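Local coordinates for anopheles Plasmodium-responsive Leucine-rich repeat protein 1B (Anopheles gambiae, PDB 4XGO) that probably acts in the mosquito's response to Plasmodium, its leucine-rich repeat domain belonging to a protein that partners the related LRIM1, at residues Ala120-Gln125 and Ser141-Asn146. Numbering follows the deposited sequence. Where two conformers were deposited one is given.
Sequences ALQNLQ and SLFHVN. With NAG (2-acetamido-2-deoxy-beta-D-glucopyranose), chain C; GOL (glycerol), chain I.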
ATOM      1  N   ALA A 120      11.499  30.255   1.318  1.00 17.30           N
ATOM      2  CA  ALA A 120      10.539  30.200   2.415  1.00 16.93           C
ATOM      3  C   ALA A 120      10.052  28.784   2.664  1.00 16.00           C
ATOM      4  O   ALA A 120       9.086  28.598   3.412  1.00 15.79           O
ATOM      5  CB  ALA A 120       9.335  31.079   2.119  1.00 17.18           C
ATOM      6  N   LEU A 121      10.683  27.798   2.033  1.00 15.52           N
ATOM      7  CA  LEU A 121      10.224  26.414   2.161  1.00 15.18           C
ATOM      8  C   LEU A 121      10.443  25.907   3.589  1.00 15.03           C
ATOM      9  O   LEU A 121      11.580  25.802   4.054  1.00 15.28           O
ATOM     10  CB  LEU A 121      10.941  25.513   1.147  1.00 15.42           C
ATOM     11  CG  LEU A 121      10.570  24.009   1.151  1.00 15.16           C
ATOM     12  CD1 LEU A 121       9.121  23.809   0.787  1.00 15.37           C
ATOM     13  CD2 LEU A 121      11.458  23.215   0.205  1.00 15.45           C
ATOM     14  N   GLN A 122       9.360  25.589   4.298  1.00 14.78           N
ATOM     15  CA  GLN A 122       9.482  25.171   5.687  1.00 15.15           C
ATOM     16  C   GLN A 122       9.162  23.712   5.927  1.00 14.20           C
ATOM     17  O   GLN A 122       9.680  23.136   6.870  1.00 13.91           O
ATOM     18  CB  GLN A 122       8.563  25.996   6.588  1.00 16.15           C
ATOM     19  CG  GLN A 122       8.962  27.442   6.728  1.00 17.79           C
ATOM     20  CD  GLN A 122       8.343  28.096   7.945  1.00 19.13           C
ATOM     21  OE1 GLN A 122       7.850  27.416   8.861  1.00 20.79           O
ATOM     22  NE2 GLN A 122       8.336  29.414   7.952  1.00 20.24           N
ATOM     23  N   ASN A 123       8.287  23.138   5.106  1.00 13.69           N
ATOM     24  CA  ASN A 123       7.792  21.784   5.322  0.50 13.24           C
ATOM     25  C   ASN A 123       8.024  20.961   4.064  1.00 12.73           C
ATOM     26  O   ASN A 123       7.495  21.282   3.009  1.00 12.12           O
ATOM     27  CB  ASN A 123       6.315  21.823   5.711  0.50 13.59           C
ATOM     28  CG  ASN A 123       6.066  22.645   6.968  0.50 14.25           C
ATOM     29  OD1 ASN A 123       6.350  22.205   8.085  0.50 15.12           O
ATOM     30  ND2 ASN A 123       5.530  23.843   6.794  0.50 14.93           N
ATOM     31  N   LEU A 124       8.826  19.906   4.201  1.00 11.75           N
ATOM     32  CA  LEU A 124       9.230  19.108   3.070  1.00 11.67           C
ATOM     33  C   LEU A 124       9.011  17.627   3.400  1.00 11.13           C
ATOM     34  O   LEU A 124       9.564  17.106   4.388  1.00 10.83           O
ATOM     35  CB  LEU A 124      10.691  19.379   2.743  1.00 11.99           C
ATOM     36  CG  LEU A 124      11.304  18.598   1.592  1.00 12.35           C
ATOM     37  CD1 LEU A 124      10.544  18.793   0.290  1.00 12.57           C
ATOM     38  CD2 LEU A 124      12.763  18.995   1.425  1.00 13.16           C
ATOM     39  N   GLN A 125       8.201  16.981   2.571  1.00 10.71           N
ATOM     40  CA  GLN A 125       7.827  15.584   2.767  0.50 10.80           C
ATOM     41  C   GLN A 125       8.252  14.795   1.546  1.00 10.63           C
ATOM     42  O   GLN A 125       7.720  15.013   0.447  1.00 10.64           O
ATOM     43  CB  GLN A 125       6.318  15.474   2.936  0.50 11.27           C
ATOM     44  CG  GLN A 125       5.772  16.242   4.122  0.50 11.87           C
ATOM     45  CD  GLN A 125       6.255  15.678   5.423  0.50 12.22           C
ATOM     46  OE1 GLN A 125       6.119  14.474   5.677  0.50 12.86           O
ATOM     47  NE2 GLN A 125       6.835  16.539   6.270  0.50 12.82           N
ATOM     48  N   SER A 141      15.643  27.389   5.419  1.00 19.11           N
ATOM     49  CA  SER A 141      14.292  27.724   5.824  1.00 18.53           C
ATOM     50  C   SER A 141      13.569  26.509   6.404  1.00 16.99           C
ATOM     51  O   SER A 141      12.520  26.657   7.023  1.00 16.28           O
ATOM     52  CB  SER A 141      13.500  28.301   4.638  1.00 18.57           C
ATOM     53  OG  SER A 141      13.562  27.464   3.495  1.00 18.18           O
ATOM     54  N   LEU A 142      14.113  25.309   6.213  1.00 16.54           N
ATOM     55  CA  LEU A 142      13.373  24.094   6.651  1.00 15.99           C
ATOM     56  C   LEU A 142      13.125  24.056   8.151  1.00 16.33           C
ATOM     57  O   LEU A 142      13.999  24.369   8.951  1.00 16.45           O
ATOM     58  CB  LEU A 142      14.084  22.809   6.206  1.00 16.00           C
ATOM     59  CG  LEU A 142      14.055  22.526   4.709  1.00 16.22           C
ATOM     60  CD1 LEU A 142      14.965  21.355   4.358  1.00 16.57           C
ATOM     61  CD2 LEU A 142      12.650  22.271   4.169  1.00 16.11           C
ATOM     62  N   PHE A 143      11.897  23.684   8.511  1.00 16.41           N
ATOM     63  CA  PHE A 143      11.446  23.606   9.891  1.00 16.92           C
ATOM     64  C   PHE A 143      11.045  22.160  10.223  1.00 15.35           C
ATOM     65  O   PHE A 143      11.356  21.666  11.310  1.00 14.36           O
ATOM     66  CB  PHE A 143      10.263  24.559  10.082  1.00 19.31           C
ATOM     67  CG  PHE A 143       9.725  24.602  11.483  1.00 21.69           C
ATOM     68  CD1 PHE A 143      10.475  25.144  12.514  1.00 23.28           C
ATOM     69  CD2 PHE A 143       8.440  24.147  11.758  1.00 23.35           C
ATOM     70  CE1 PHE A 143       9.981  25.173  13.807  1.00 24.26           C
ATOM     71  CE2 PHE A 143       7.934  24.181  13.048  1.00 23.82           C
ATOM     72  CZ  PHE A 143       8.707  24.706  14.068  1.00 24.64           C
ATOM     73  N   HIS A 144      10.302  21.518   9.313  1.00 14.72           N
ATOM     74  CA  HIS A 144       9.834  20.132   9.505  1.00 14.28           C
ATOM     75  C   HIS A 144      10.177  19.363   8.245  1.00 13.32           C
ATOM     76  O   HIS A 144       9.784  19.776   7.150  1.00 12.42           O
ATOM     77  CB  HIS A 144       8.317  20.074   9.689  1.00 15.60           C
ATOM     78  CG  HIS A 144       7.854  20.351  11.074  1.00 17.25           C
ATOM     79  ND1 HIS A 144       6.571  20.068  11.483  1.00 19.55           N
ATOM     80  CD2 HIS A 144       8.493  20.854  12.156  1.00 18.33           C
ATOM     81  CE1 HIS A 144       6.434  20.406  12.752  1.00 20.14           C
ATOM     82  NE2 HIS A 144       7.588  20.889  13.181  1.00 19.40           N
ATOM     83  N   VAL A 145      10.921  18.262   8.387  1.00 12.22           N
ATOM     84  CA  VAL A 145      11.375  17.506   7.256  1.00 12.28           C
ATOM     85  C   VAL A 145      11.170  15.998   7.479  1.00 11.72           C
ATOM     86  O   VAL A 145      11.476  15.481   8.552  1.00 11.39           O
ATOM     87  CB  VAL A 145      12.874  17.752   7.005  1.00 13.01           C
ATOM     88  CG1 VAL A 145      13.337  16.881   5.861  1.00 13.46           C
ATOM     89  CG2 VAL A 145      13.133  19.230   6.690  1.00 13.64           C
ATOM     90  N   ASN A 146      10.686  15.300   6.458  1.00 11.27           N
ATOM     91  CA  ASN A 146      10.535  13.862   6.533  1.00 11.19           C
ATOM     92  C   ASN A 146      11.114  13.251   5.280  1.00 10.76           C
ATOM     93  O   ASN A 146      10.592  13.475   4.172  1.00 10.46           O
ATOM     94  CB  ASN A 146       9.054  13.508   6.712  1.00 12.08           C
ATOM     95  CG  ASN A 146       8.828  12.067   7.098  1.00 13.11           C
ATOM     96  OD1 ASN A 146       9.674  11.182   6.856  1.00 11.55           O
ATOM     97  ND2 ASN A 146       7.675  11.832   7.732  1.00 15.47           N
TER
HETATM   98  C1  NAG C   1       7.286  10.511   8.173  1.00 17.63           C
HETATM   99  C2  NAG C   1       6.372  10.581   9.396  1.00 19.25           C
HETATM  100  C3  NAG C   1       5.882   9.177   9.765  1.00 22.44           C
HETATM  101  C4  NAG C   1       5.218   8.501   8.576  1.00 26.90           C
HETATM  102  C5  NAG C   1       6.122   8.630   7.345  1.00 26.03           C
HETATM  103  C6  NAG C   1       5.379   8.122   6.106  1.00 28.51           C
HETATM  104  C7  NAG C   1       6.625  11.893  11.431  1.00 20.20           C
HETATM  105  C8  NAG C   1       7.477  12.267  12.601  1.00 20.99           C
HETATM  106  N2  NAG C   1       7.111  11.046  10.535  1.00 18.31           N
HETATM  107  O3  NAG C   1       5.015   9.217  10.887  1.00 20.39           O
HETATM  108  O4  NAG C   1       5.101   7.094   8.818  1.00 33.16           O
HETATM  109  O5  NAG C   1       6.526   9.971   7.118  1.00 21.41           O
HETATM  110  O6  NAG C   1       5.993   6.885   5.802  1.00 37.11           O
HETATM  111  O7  NAG C   1       5.507  12.377  11.324  1.00 21.51           O
HETATM  112  C1  GOL I1007       5.823  15.749   9.353  1.00 43.92           C
HETATM  113  O1  GOL I1007       7.174  15.402   9.693  1.00 46.33           O
HETATM  114  C2  GOL I1007       5.037  14.495   8.991  1.00 42.50           C
HETATM  115  O2  GOL I1007       5.681  13.756   7.944  1.00 35.63           O
HETATM  116  C3  GOL I1007       3.622  14.881   8.582  1.00 42.99           C
HETATM  117  O3  GOL I1007       2.713  13.869   9.032  1.00 45.33           O
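Strands 123-125 and 144-146 are successive parallel rungs of the leucine-rich repeat solenoid, their axes 4.9 Å apart, with strands 99-101 and 163-165 continuing the ladder on either side.

Three backbone bonds alternate along the strands: His-144 N to Gln-122 O, Leu-124 N to His-144 O (3.1 Å) and Asn-146 N to Leu-124 O (3.0 Å), each donor nearly along the axis of its C=O. Gln-122 O is gripped twice, because Phe-143 N also reaches it at 2.8 Å, in the carbonyl plane on a lone pair. Before the strands, Ser-141 OG donates to Leu-121 O at 2.6 Å from above the carbonyl plane; chi1 of 52° sets the hydroxyl between its own backbone N and carbonyl carbon.

On the buried face lie Leu-124 and Val-145, with Leu-121 and Leu-142 alongside. Leu-142 starts away from 120-125, but its CD2 returns to lie 3.8 Å from Leu-124 CB and also touches Leu-121 CG; Leu-136 and Met-100 add to this core.

The other face is polar. Asn-123 and His-144 run side by side, amide and imidazole planes 83° apart, and Asn-123 OD1 rests 3.3 Å from His-144 CB. Gln-125, bent at chi2 (-66°), brings OE1 alongside Asn-146 CB, the two amides perpendicular. Asn-146 ND2 carries the N-linked NAG; a glycerol, probably from the crystallisation liquor, accepts from ND2 at O2 and donates to Gln-125 OE1 at a very short 2.4 Å. Ser-148 OG is hydrogen-bonded to Asn-146 OD1, and Asp-165 OD2 to the sugar.

Backbone bonds thus hold these two rungs in register, aliphatic side chains pack the interior, and the polar row presents a glycan whose linkage Ser-148 and Asp-165 probably keep from turning freely.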